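Local coordinates for protein ferredoxin (Mycobacterium smegmatis, PDB 2V2K) that carries electrons between metabolic redox partners by means of two bound iron-sulfur clusters, at residues A[22-27]-A[32-37]. Sequence-based numbering, arbitrary orientation.
Sequences VDCIYE and LYIHPD. With F3S (Fe3-s4 cluster), chain C.
Ile25 and Ile34 run as neighbours in one direction, their CG1 atoms 4.0 Å apart, and both reach the cluster at its sulfide S3. Ile25 brings CD1 to 3.8 Å from S3; Ile34 offers both CD1 and CG2. Each isoleucine has CG1 opposite its carbonyl carbon (chi1 -43° and -68°), and both CG1-CD1 arms run alongside S3 and touch it with their flanks. Cys24 SG comes nearer still, 3.5 Å from S3, and also touches Ile34 CG2. On the same face Leu32 lies nearly square across Ile25, CD2 against CG2, and lays CD1 3.7 Å from Glu27 CG. The extended Glu27 chain carries OE2 to salt bridges with Lys12 and Lys14. The strands 25-27 and 32-34 form an antiparallel beta hairpin in this seven-iron, bacterial-type ferredoxin, whose probable [4Fe-4S] site, beside Cys20 and Cys39, is modelled here with a three-iron cluster. The hairpin's aliphatic face touches that cluster through Ile25 and Ile34 and the other cluster through Leu32, with Ile4 of strand 2-4 packed on it. Tyr26 and Tyr33 are the hydrogen-bonded pair: Tyr26 N gives a nearly straight bond to Tyr33 O (173°), while Tyr33 N returns a more bent one to Tyr26 O. Past the strand ends, His35 N binds Cys24 O at 2.9 Å. Both tyrosine rings turn to the face away from the isoleucines, where Tyr26 CE2 meets His35 CB at 3.9 Å. Phe75 stacks on His35 and packs edge-to-face with Tyr26; Phe74 stacks on Tyr33. The imidazole is held at both nitrogens, ND1 accepting from Asp37 N and NE2 bonded to Gly79 O.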
ATOM      1  N   VAL A  22      -2.108  -2.170  13.647  1.00 21.46           N
ATOM      2  CA  VAL A  22      -3.273  -1.278  13.481  1.00 22.23           C
ATOM      3  C   VAL A  22      -4.125  -1.622  12.232  1.00 21.69           C
ATOM      4  O   VAL A  22      -5.126  -0.952  11.982  1.00 21.04           O
ATOM      5  CB  VAL A  22      -2.905   0.236  13.474  1.00 22.47           C
ATOM      6  CG1 VAL A  22      -2.216   0.657  14.832  1.00 22.40           C
ATOM      7  CG2 VAL A  22      -2.066   0.606  12.289  1.00 24.45           C
ATOM      8  N   ASP A  23      -3.768  -2.685  11.502  1.00 21.40           N
ATOM      9  CA  ASP A  23      -4.548  -3.140  10.363  1.00 21.60           C
ATOM     10  C   ASP A  23      -4.836  -2.011   9.352  1.00 21.49           C
ATOM     11  O   ASP A  23      -5.981  -1.842   8.889  1.00 21.67           O
ATOM     12  CB  ASP A  23      -5.843  -3.775  10.870  1.00 22.11           C
ATOM     13  CG  ASP A  23      -6.590  -4.519   9.806  1.00 23.70           C
ATOM     14  OD1 ASP A  23      -5.962  -4.952   8.809  1.00 24.73           O
ATOM     15  OD2 ASP A  23      -7.818  -4.668   9.973  1.00 25.90           O
ATOM     16  N   CYS A  24      -3.790  -1.254   9.005  1.00 20.00           N
ATOM     17  CA  CYS A  24      -3.912  -0.069   8.094  1.00 20.61           C
ATOM     18  C   CYS A  24      -3.426  -0.286   6.651  1.00 20.29           C
ATOM     19  O   CYS A  24      -3.224   0.692   5.912  1.00 19.55           O
ATOM     20  CB  CYS A  24      -3.203   1.147   8.679  1.00 20.02           C
ATOM     21  SG  CYS A  24      -1.420   1.036   8.647  1.00 23.07           S
ATOM     22  N   ILE A  25      -3.281  -1.556   6.237  1.00 20.17           N
ATOM     23  CA  ILE A  25      -2.814  -1.915   4.910  1.00 20.60           C
ATOM     24  C   ILE A  25      -4.009  -2.490   4.147  1.00 19.99           C
ATOM     25  O   ILE A  25      -4.516  -3.546   4.490  1.00 20.91           O
ATOM     26  CB  ILE A  25      -1.610  -2.905   4.913  1.00 21.41           C
ATOM     27  CG1 ILE A  25      -0.565  -2.513   5.976  1.00 21.53           C
ATOM     28  CG2 ILE A  25      -0.990  -2.943   3.462  1.00 20.79           C
ATOM     29  CD1 ILE A  25       0.777  -3.265   5.931  1.00 21.15           C
ATOM     30  N   TYR A  26      -4.452  -1.738   3.138  1.00 19.65           N
ATOM     31  CA  TYR A  26      -5.713  -1.976   2.436  1.00 20.07           C
ATOM     32  C   TYR A  26      -5.480  -2.471   1.011  1.00 20.32           C
ATOM     33  O   TYR A  26      -4.531  -2.035   0.354  1.00 20.20           O
ATOM     34  CB  TYR A  26      -6.554  -0.708   2.372  1.00 19.96           C
ATOM     35  CG  TYR A  26      -7.047  -0.134   3.700  1.00 18.87           C
ATOM     36  CD1 TYR A  26      -8.403  -0.147   4.034  1.00 21.33           C
ATOM     37  CD2 TYR A  26      -6.163   0.455   4.625  1.00 17.87           C
ATOM     38  CE1 TYR A  26      -8.874   0.415   5.256  1.00 21.44           C
ATOM     39  CE2 TYR A  26      -6.636   1.024   5.835  1.00 20.02           C
ATOM     40  CZ  TYR A  26      -7.984   0.995   6.138  1.00 19.56           C
ATOM     41  OH  TYR A  26      -8.439   1.533   7.334  1.00 19.51           O
ATOM     42  N   GLU A  27      -6.383  -3.327   0.533  1.00 21.20           N
ATOM     43  CA  GLU A  27      -6.203  -3.979  -0.768  1.00 22.25           C
ATOM     44  C   GLU A  27      -6.981  -3.317  -1.915  1.00 22.15           C
ATOM     45  O   GLU A  27      -8.196  -3.152  -1.824  1.00 21.95           O
ATOM     46  CB  GLU A  27      -6.618  -5.444  -0.689  1.00 22.67           C
ATOM     47  CG  GLU A  27      -6.210  -6.245  -1.918  1.00 24.61           C
ATOM     48  CD  GLU A  27      -6.566  -7.704  -1.833  1.00 27.62           C
ATOM     49  OE1 GLU A  27      -7.038  -8.149  -0.760  1.00 30.08           O
ATOM     50  OE2 GLU A  27      -6.399  -8.420  -2.855  1.00 32.33           O
ATOM     51  N   LEU A  32      -1.533  -3.412  -2.708  1.00 20.65           N
ATOM     52  CA  LEU A  32      -1.941  -2.949  -1.381  1.00 20.97           C
ATOM     53  C   LEU A  32      -1.386  -1.536  -1.120  1.00 20.12           C
ATOM     54  O   LEU A  32      -0.443  -1.107  -1.766  1.00 20.34           O
ATOM     55  CB  LEU A  32      -1.503  -3.915  -0.279  1.00 20.63           C
ATOM     56  CG  LEU A  32      -2.536  -5.009  -0.045  1.00 23.30           C
ATOM     57  CD1 LEU A  32      -2.586  -5.908  -1.292  1.00 21.52           C
ATOM     58  CD2 LEU A  32      -2.246  -5.809   1.218  1.00 23.94           C
ATOM     59  N   TYR A  33      -2.029  -0.836  -0.184  1.00 19.71           N
ATOM     60  CA  TYR A  33      -1.782   0.582   0.130  1.00 19.98           C
ATOM     61  C   TYR A  33      -1.790   0.796   1.643  1.00 20.19           C
ATOM     62  O   TYR A  33      -2.695   0.297   2.343  1.00 19.42           O
ATOM     63  CB  TYR A  33      -2.858   1.466  -0.511  1.00 20.40           C
ATOM     64  CG  TYR A  33      -3.040   1.319  -2.025  1.00 19.66           C
ATOM     65  CD1 TYR A  33      -3.847   0.309  -2.578  1.00 21.94           C
ATOM     66  CD2 TYR A  33      -2.414   2.193  -2.894  1.00 22.80           C
ATOM     67  CE1 TYR A  33      -4.013   0.193  -3.973  1.00 21.58           C
ATOM     68  CE2 TYR A  33      -2.568   2.084  -4.282  1.00 21.80           C
ATOM     69  CZ  TYR A  33      -3.377   1.089  -4.805  1.00 23.24           C
ATOM     70  OH  TYR A  33      -3.501   1.009  -6.179  1.00 22.76           O
ATOM     71  N   ILE A  34      -0.783   1.487   2.157  1.00 20.17           N
ATOM     72  CA  ILE A  34      -0.692   1.832   3.603  1.00 19.41           C
ATOM     73  C   ILE A  34      -1.386   3.166   3.829  1.00 19.46           C
ATOM     74  O   ILE A  34      -1.045   4.173   3.166  1.00 17.85           O
ATOM     75  CB  ILE A  34       0.768   1.894   4.100  1.00 18.79           C
ATOM     76  CG1 ILE A  34       1.369   0.477   4.073  1.00 20.04           C
ATOM     77  CG2 ILE A  34       0.851   2.587   5.481  1.00 18.11           C
ATOM     78  CD1 ILE A  34       2.866   0.367   4.369  1.00 18.66           C
ATOM     79  N   HIS A  35      -2.345   3.197   4.754  1.00 19.09           N
ATOM     80  CA  HIS A  35      -3.050   4.451   5.052  1.00 19.89           C
ATOM     81  C   HIS A  35      -2.149   5.372   5.852  1.00 20.12           C
ATOM     82  O   HIS A  35      -1.819   5.041   6.994  1.00 20.78           O
ATOM     83  CB  HIS A  35      -4.329   4.177   5.849  1.00 19.23           C
ATOM     84  CG  HIS A  35      -5.301   5.298   5.808  1.00 21.14           C
ATOM     85  ND1 HIS A  35      -4.920   6.610   5.964  1.00 23.48           N
ATOM     86  CD2 HIS A  35      -6.641   5.315   5.611  1.00 20.68           C
ATOM     87  CE1 HIS A  35      -5.980   7.390   5.848  1.00 23.07           C
ATOM     88  NE2 HIS A  35      -7.032   6.632   5.614  1.00 22.74           N
ATOM     89  N   PRO A  36      -1.752   6.517   5.266  1.00 20.25           N
ATOM     90  CA  PRO A  36      -0.773   7.409   5.906  1.00 21.20           C
ATOM     91  C   PRO A  36      -1.245   8.130   7.178  1.00 22.18           C
ATOM     92  O   PRO A  36      -0.409   8.647   7.931  1.00 22.75           O
ATOM     93  CB  PRO A  36      -0.480   8.454   4.819  1.00 21.24           C
ATOM     94  CG  PRO A  36      -1.636   8.470   3.988  1.00 20.94           C
ATOM     95  CD  PRO A  36      -2.206   7.081   3.977  1.00 21.05           C
ATOM     96  N   ASP A  37      -2.558   8.190   7.398  1.00 22.65           N
ATOM     97  CA  ASP A  37      -3.130   8.788   8.614  1.00 23.52           C
ATOM     98  C   ASP A  37      -3.466   7.745   9.699  1.00 23.12           C
ATOM     99  O   ASP A  37      -3.924   8.115  10.777  1.00 25.91           O
ATOM    100  CB  ASP A  37      -4.377   9.594   8.255  1.00 23.91           C
ATOM    101  CG  ASP A  37      -4.120  10.609   7.151  1.00 25.84           C
ATOM    102  OD1 ASP A  37      -3.142  11.386   7.266  1.00 30.11           O
ATOM    103  OD2 ASP A  37      -4.896  10.641   6.175  1.00 28.75           O
TER
HETATM  104 FE1  F3S C 107       2.652   1.240   9.496  1.00 14.17          FE
HETATM  105 FE3  F3S C 107       3.753  -1.151   8.722  1.00 13.82          FE
HETATM  106 FE4  F3S C 107       1.525  -1.073  10.246  1.00 15.68          FE
HETATM  107  S1  F3S C 107       4.859   0.694   9.474  1.00 16.10           S
HETATM  108  S2  F3S C 107       1.779   0.784  11.573  1.00 15.59           S
HETATM  109  S3  F3S C 107       1.729  -0.263   8.058  1.00 14.13           S
HETATM  110  S4  F3S C 107       3.295  -2.554  10.496  1.00 16.02           S